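Local coordinates for protein MS5a (Brassica napus, PDB 6L77) that is of unknown molecular function but is related to meiosis and, through its cystatin-like folds, appears to enhance papain rather than inhibit it, at residues E135-I139 with T178-S182; V166-E172 with R184-I190. All coordinates share one frame; numbering follows the deposited sequence.

Interaction 1: E135-I139 with T178-S182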
loop_
_atom_site.group_PDB
_atom_site.type_symbol
_atom_site.label_atom_id
_atom_site.label_comp_id
_atom_site.label_asym_id
_atom_site.label_seq_id
_atom_site.Cartn_x
_atom_site.Cartn_y
_atom_site.Cartn_z
ATOM N N GLU A 135 0.183 -10.308 -10.832
ATOM C CA GLU A 135 0.827 -9.400 -11.773
ATOM C C GLU A 135 0.889 -7.954 -11.293
ATOM O O GLU A 135 1.546 -7.136 -11.943
ATOM C CB GLU A 135 0.123 -9.461 -13.132
ATOM C CG GLU A 135 0.404 -10.761 -13.883
ATOM C CD GLU A 135 -0.670 -11.102 -14.902
ATOM O OE1 GLU A 135 -0.511 -12.118 -15.615
ATOM O OE2 GLU A 135 -1.676 -10.360 -14.980
ATOM N N HIS A 136 0.241 -7.606 -10.179
ATOM C CA HIS A 136 0.253 -6.230 -9.685
ATOM C C HIS A 136 0.572 -6.261 -8.194
ATOM O O HIS A 136 -0.334 -6.342 -7.364
ATOM C CB HIS A 136 -1.071 -5.540 -9.990
ATOM C CG HIS A 136 -1.401 -5.532 -11.450
ATOM N ND1 HIS A 136 -2.095 -6.554 -12.059
ATOM C CD2 HIS A 136 -1.072 -4.662 -12.431
ATOM C CE1 HIS A 136 -2.203 -6.300 -13.351
ATOM N NE2 HIS A 136 -1.595 -5.157 -13.603
ATOM N N ASP A 137 1.862 -6.170 -7.861
ATOM C CA ASP A 137 2.303 -6.476 -6.502
ATOM C C ASP A 137 2.014 -5.367 -5.503
ATOM O O ASP A 137 2.313 -5.546 -4.320
ATOM C CB ASP A 137 3.804 -6.824 -6.476
ATOM C CG ASP A 137 4.714 -5.674 -6.926
ATOM O OD1 ASP A 137 4.269 -4.514 -7.057
ATOM O OD2 ASP A 137 5.915 -5.946 -7.146
ATOM N N TRP A 138 1.439 -4.238 -5.925
ATOM C CA TRP A 138 1.001 -3.274 -4.920
ATOM C C TRP A 138 -0.105 -3.841 -4.039
ATOM O O TRP A 138 -0.284 -3.380 -2.911
ATOM C CB TRP A 138 0.547 -1.965 -5.578
ATOM C CG TRP A 138 -0.673 -2.047 -6.470
ATOM C CD1 TRP A 138 -0.691 -2.130 -7.839
ATOM C CD2 TRP A 138 -2.047 -2.014 -6.055
ATOM N NE1 TRP A 138 -1.991 -2.149 -8.293
ATOM C CE2 TRP A 138 -2.840 -2.084 -7.217
ATOM C CE3 TRP A 138 -2.682 -1.921 -4.808
ATOM C CZ2 TRP A 138 -4.243 -2.077 -7.173
ATOM C CZ3 TRP A 138 -4.063 -1.924 -4.763
ATOM C CH2 TRP A 138 -4.833 -1.993 -5.941
ATOM N N ILE A 139 -0.853 -4.830 -4.523
ATOM C CA ILE A 139 -1.847 -5.477 -3.677
ATOM C C ILE A 139 -1.157 -6.183 -2.517
ATOM O O ILE A 139 -1.521 -5.996 -1.352
ATOM C CB ILE A 139 -2.706 -6.436 -4.520
ATOM C CG1 ILE A 139 -3.536 -5.621 -5.520
ATOM C CG2 ILE A 139 -3.598 -7.318 -3.643
ATOM C CD1 ILE A 139 -4.278 -6.494 -6.539
ATOM N N THR A 178 -7.543 -0.631 -15.897
ATOM C CA THR A 178 -7.371 0.673 -15.261
ATOM C C THR A 178 -7.349 0.549 -13.747
ATOM O O THR A 178 -6.557 1.219 -13.072
ATOM C CB THR A 178 -8.496 1.607 -15.704
ATOM O OG1 THR A 178 -8.421 1.776 -17.124
ATOM C CG2 THR A 178 -8.383 2.963 -15.021
ATOM N N VAL A 179 -8.213 -0.305 -13.192
ATOM C CA VAL A 179 -8.246 -0.471 -11.741
ATOM C C VAL A 179 -6.894 -0.937 -11.221
ATOM O O VAL A 179 -6.439 -0.508 -10.153
ATOM C CB VAL A 179 -9.369 -1.448 -11.354
ATOM C CG1 VAL A 179 -9.429 -1.630 -9.855
ATOM C CG2 VAL A 179 -10.724 -0.931 -11.870
ATOM N N LEU A 180 -6.234 -1.826 -11.957
ATOM C CA LEU A 180 -4.985 -2.431 -11.493
ATOM C C LEU A 180 -3.742 -1.607 -11.810
ATOM O O LEU A 180 -2.760 -1.677 -11.057
ATOM C CB LEU A 180 -4.829 -3.820 -12.120
ATOM C CG LEU A 180 -5.812 -4.863 -11.608
ATOM C CD1 LEU A 180 -6.022 -5.981 -12.647
ATOM C CD2 LEU A 180 -5.272 -5.426 -10.295
ATOM N N LYS A 181 -3.741 -0.846 -12.909
ATOM C CA LYS A 181 -2.506 -0.254 -13.415
ATOM C C LYS A 181 -2.426 1.263 -13.288
ATOM O O LYS A 181 -1.334 1.814 -13.437
ATOM C CB LYS A 181 -2.298 -0.628 -14.897
ATOM C CG LYS A 181 -2.047 -2.110 -15.157
ATOM C CD LYS A 181 -1.740 -2.360 -16.635
ATOM C CE LYS A 181 -1.858 -3.831 -17.002
ATOM N NZ LYS A 181 -0.824 -4.676 -16.354
ATOM N N SER A 182 -3.530 1.961 -13.055
ATOM C CA SER A 182 -3.486 3.411 -12.951
ATOM C C SER A 182 -3.578 3.842 -11.494
ATOM O O SER A 182 -4.297 3.234 -10.697
ATOM C CB SER A 182 -4.607 4.068 -13.749
ATOM O OG SER A 182 -5.820 4.028 -13.039
#
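L180 puts its CB over one face of the H136 imidazole, and the two side chains cross at about a right angle. The L180 CB atom sits over the centre of the H136 ring, 3.7 Å from its centroid and almost on the ring normal. This is a CH-pi contact. The L180 branches continue the cover: CD1 lies 3.9 Å from H136 CE1, and CD2 lies 3.8 Å from H136 ND1. That same L180 CD2 also meets I139 CD1 at 4.0 Å.

K181 reaches the ring from its rim. Its chain bends at the last torsion (chi4 -67°), and this turn brings K181 NZ to 2.9 Å from H136 NE2. NZ donates this bond from 18° out of the ring plane. On the other nitrogen, H136 ND1 bonds to the carbonyl oxygen of D132, in helix 130-135. Both ring nitrogens are thus engaged, which fixes the rotation of the ring.

W138 makes the second polar link. Its NE1 donates to L180 O at 2.9 Å, with a fairly straight N-H...O angle of 161°. The oxygen lies near the indole plane, at the ring edge. R210 adds a cation-pi contact to this indole.

With H136 cut back to an alanine, the K181 amine and the D132 carbonyl would probably both lose a partner, and a gap would open beside L180.

In this cystatin-like fold, the contact joins the last turn of helix 176-181 to the start of helix 138-150, which packs on the antiparallel sheet. Because K181 donates to NE2 while ND1 faces a carbonyl oxygen, H136 is probably neutral, with its proton on ND1. The tryptophan N-H likewise satisfies a carbonyl of the final helical turn. Two directed bonds and the covered ring face probably help to fix how these helix ends meet.

Interaction 2: V166-E172 with R184-I190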
loop_
_atom_site.group_PDB
_atom_site.type_symbol
_atom_site.label_atom_id
_atom_site.label_comp_id
_atom_site.label_asym_id
_atom_site.label_seq_id
_atom_site.Cartn_x
_atom_site.Cartn_y
_atom_site.Cartn_z
ATOM N N VAL A 166 -9.322 -11.040 -3.370
ATOM C CA VAL A 166 -9.134 -9.592 -3.431
ATOM C C VAL A 166 -10.327 -9.001 -4.165
ATOM O O VAL A 166 -10.714 -9.502 -5.223
ATOM C CB VAL A 166 -7.822 -9.191 -4.140
ATOM C CG1 VAL A 166 -7.710 -7.672 -4.249
ATOM C CG2 VAL A 166 -6.612 -9.742 -3.408
ATOM N N VAL A 167 -10.915 -7.951 -3.603
ATOM C CA VAL A 167 -11.970 -7.193 -4.265
ATOM C C VAL A 167 -11.554 -5.730 -4.234
ATOM O O VAL A 167 -11.099 -5.243 -3.199
ATOM C CB VAL A 167 -13.335 -7.393 -3.575
ATOM C CG1 VAL A 167 -14.376 -6.408 -4.108
ATOM C CG2 VAL A 167 -13.808 -8.838 -3.747
ATOM N N VAL A 168 -11.689 -5.035 -5.362
ATOM C CA VAL A 168 -11.381 -3.609 -5.435
ATOM C C VAL A 168 -12.643 -2.857 -5.828
ATOM O O VAL A 168 -13.371 -3.287 -6.730
ATOM C CB VAL A 168 -10.250 -3.313 -6.440
ATOM C CG1 VAL A 168 -9.991 -1.812 -6.500
ATOM C CG2 VAL A 168 -8.968 -4.056 -6.043
ATOM N N GLU A 169 -12.897 -1.733 -5.161
ATOM C CA GLU A 169 -14.032 -0.880 -5.476
ATOM C C GLU A 169 -13.523 0.475 -5.946
ATOM O O GLU A 169 -12.629 1.068 -5.321
ATOM C CB GLU A 169 -14.985 -0.719 -4.282
ATOM C CG GLU A 169 -16.167 0.206 -4.598
ATOM C CD GLU A 169 -17.327 0.117 -3.607
ATOM O OE1 GLU A 169 -17.196 -0.578 -2.578
ATOM O OE2 GLU A 169 -18.377 0.746 -3.872
ATOM N N THR A 170 -14.087 0.954 -7.051
ATOM C CA THR A 170 -13.771 2.257 -7.614
ATOM C C THR A 170 -15.002 3.146 -7.560
ATOM O O THR A 170 -16.125 2.686 -7.353
ATOM C CB THR A 170 -13.300 2.155 -9.072
ATOM O OG1 THR A 170 -14.358 1.602 -9.858
ATOM C CG2 THR A 170 -12.058 1.270 -9.185
ATOM N N GLU A 171 -14.760 4.435 -7.797
ATOM C CA GLU A 171 -15.805 5.446 -7.848
ATOM C C GLU A 171 -16.429 5.567 -9.231
ATOM O O GLU A 171 -17.526 6.116 -9.358
ATOM C CB GLU A 171 -15.214 6.798 -7.411
ATOM C CG GLU A 171 -14.164 6.632 -6.294
ATOM C CD GLU A 171 -13.493 7.935 -5.854
ATOM O OE1 GLU A 171 -13.437 8.899 -6.647
ATOM O OE2 GLU A 171 -13.013 7.983 -4.701
ATOM N N GLU A 172 -15.763 5.040 -10.258
ATOM C CA GLU A 172 -16.188 5.172 -11.638
ATOM C C GLU A 172 -16.111 3.812 -12.312
ATOM O O GLU A 172 -15.269 2.975 -11.964
ATOM C CB GLU A 172 -15.308 6.155 -12.412
ATOM C CG GLU A 172 -15.089 7.490 -11.738
ATOM C CD GLU A 172 -13.918 8.238 -12.342
ATOM O OE1 GLU A 172 -13.256 7.680 -13.248
ATOM O OE2 GLU A 172 -13.656 9.381 -11.909
ATOM N N ARG A 184 -5.202 5.630 -9.295
ATOM C CA ARG A 184 -6.483 6.272 -9.076
ATOM C C ARG A 184 -7.051 5.853 -7.723
ATOM O O ARG A 184 -6.543 4.934 -7.075
ATOM C CB ARG A 184 -7.470 5.908 -10.202
ATOM C CG ARG A 184 -7.641 4.402 -10.408
ATOM C CD ARG A 184 -9.088 4.024 -10.799
ATOM N NE ARG A 184 -10.034 4.428 -9.761
ATOM C CZ ARG A 184 -11.108 5.191 -9.960
ATOM N NH1 ARG A 184 -11.883 5.512 -8.925
ATOM N NH2 ARG A 184 -11.410 5.619 -11.185
ATOM N N ASN A 185 -8.142 6.514 -7.315
ATOM C CA ASN A 185 -8.791 6.180 -6.044
ATOM C C ASN A 185 -9.325 4.751 -6.079
ATOM O O ASN A 185 -10.035 4.373 -7.009
ATOM C CB ASN A 185 -9.928 7.153 -5.757
ATOM C CG ASN A 185 -9.431 8.549 -5.444
ATOM O OD1 ASN A 185 -8.224 8.780 -5.372
ATOM N ND2 ASN A 185 -10.355 9.485 -5.267
ATOM N N VAL A 186 -8.967 3.947 -5.076
ATOM C CA VAL A 186 -9.474 2.581 -4.968
ATOM C C VAL A 186 -9.734 2.251 -3.506
ATOM O O VAL A 186 -9.116 2.815 -2.597
ATOM C CB VAL A 186 -8.514 1.521 -5.567
ATOM C CG1 VAL A 186 -8.415 1.633 -7.102
ATOM C CG2 VAL A 186 -7.134 1.621 -4.929
ATOM N N LEU A 187 -10.654 1.313 -3.292
ATOM C CA LEU A 187 -10.901 0.703 -1.993
ATOM C C LEU A 187 -10.609 -0.786 -2.150
ATOM O O LEU A 187 -11.230 -1.454 -2.984
ATOM C CB LEU A 187 -12.347 0.962 -1.555
ATOM C CG LEU A 187 -12.828 0.597 -0.159
ATOM C CD1 LEU A 187 -12.059 1.361 0.881
ATOM C CD2 LEU A 187 -14.310 0.904 -0.026
ATOM N N VAL A 188 -9.645 -1.301 -1.382
ATOM C CA VAL A 188 -9.121 -2.650 -1.587
ATOM C C VAL A 188 -9.479 -3.520 -0.390
ATOM O O VAL A 188 -9.198 -3.153 0.756
ATOM C CB VAL A 188 -7.598 -2.636 -1.804
ATOM C CG1 VAL A 188 -7.138 -4.007 -2.263
ATOM C CG2 VAL A 188 -7.209 -1.565 -2.816
ATOM N N TYR A 189 -10.071 -4.685 -0.658
ATOM C CA TYR A 189 -10.376 -5.688 0.359
ATOM C C TYR A 189 -9.496 -6.898 0.092
ATOM O O TYR A 189 -9.550 -7.472 -1.001
ATOM C CB TYR A 189 -11.848 -6.107 0.309
ATOM C CG TYR A 189 -12.845 -4.974 0.410
ATOM C CD1 TYR A 189 -13.244 -4.268 -0.723
ATOM C CD2 TYR A 189 -13.417 -4.629 1.633
ATOM C CE1 TYR A 189 -14.180 -3.249 -0.638
ATOM C CE2 TYR A 189 -14.344 -3.605 1.727
ATOM C CZ TYR A 189 -14.725 -2.924 0.587
ATOM O OH TYR A 189 -15.654 -1.917 0.680
ATOM N N ILE A 190 -8.705 -7.299 1.082
ATOM C CA ILE A 190 -7.746 -8.381 0.906
ATOM C C ILE A 190 -8.012 -9.439 1.958
ATOM O O ILE A 190 -7.905 -9.167 3.159
ATOM C CB ILE A 190 -6.296 -7.886 0.997
ATOM C CG1 ILE A 190 -6.091 -6.725 0.022
ATOM C CG2 ILE A 190 -5.336 -9.061 0.712
ATOM C CD1 ILE A 190 -4.716 -6.062 0.093
#
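V168 packs against V186 and V188 at the apolar centre. V168 CG1 is 3.8 Å from V186 CB, and V168 CG2 is 4.2 Å from V188 CG1. V166 and I190 extend this face, which helix 138-150 covers with W138 and I139. On the other face V167 meets Y189, whose ring edge faces V167 O, and E169 runs beside L187.

The antiparallel strand axes lie at 163°. V167 with Y189 and E169 with L187 are the hydrogen-bonded pairs, each with two backbone bonds. E169 forms a salt bridge with R123.

At the polar end, T170 CB rests over one face of the R184 guanidinium, 3.6 Å above its plane. R184 CG lies between its backbone N and carbonyl carbon (chi1 54°), and later bends fold the guanidinium back. R184 NE and NH1 grip N185 O, from 2.8 and 2.9 Å, which fixes the orientation of the guanidinium. N185 ND2 donates to E171 OE2 at 3.1 Å, meeting it from above the carboxylate plane. N185 OD1 takes the amide of V212. R184 NH2 reaches E172 OE1 only weakly, at 3.5 Å.

Backbone bonds set the register of two strands in the cystatin-like sheet, and N185 with E171 links the chain beyond them.

Overall arrangement
From the N terminus, the chain passes 135-139, which leads into helix 138-150. It then runs through that helix into strand 161-170 and reaches 166-172. Next comes helix 176-181, which holds most of 178-182, and then 184-190 leads into strand 186-195. Interaction 1 closes a loop of 38 residues and interaction 2 one of 11. Their segments alternate, so the two contacts cross rather than nest. They also touch: V179 packs on V168 and T170, W138 on V188, and I139 on I190. Together they tie both helices to one face of the antiparallel sheet, within the MS5 family region.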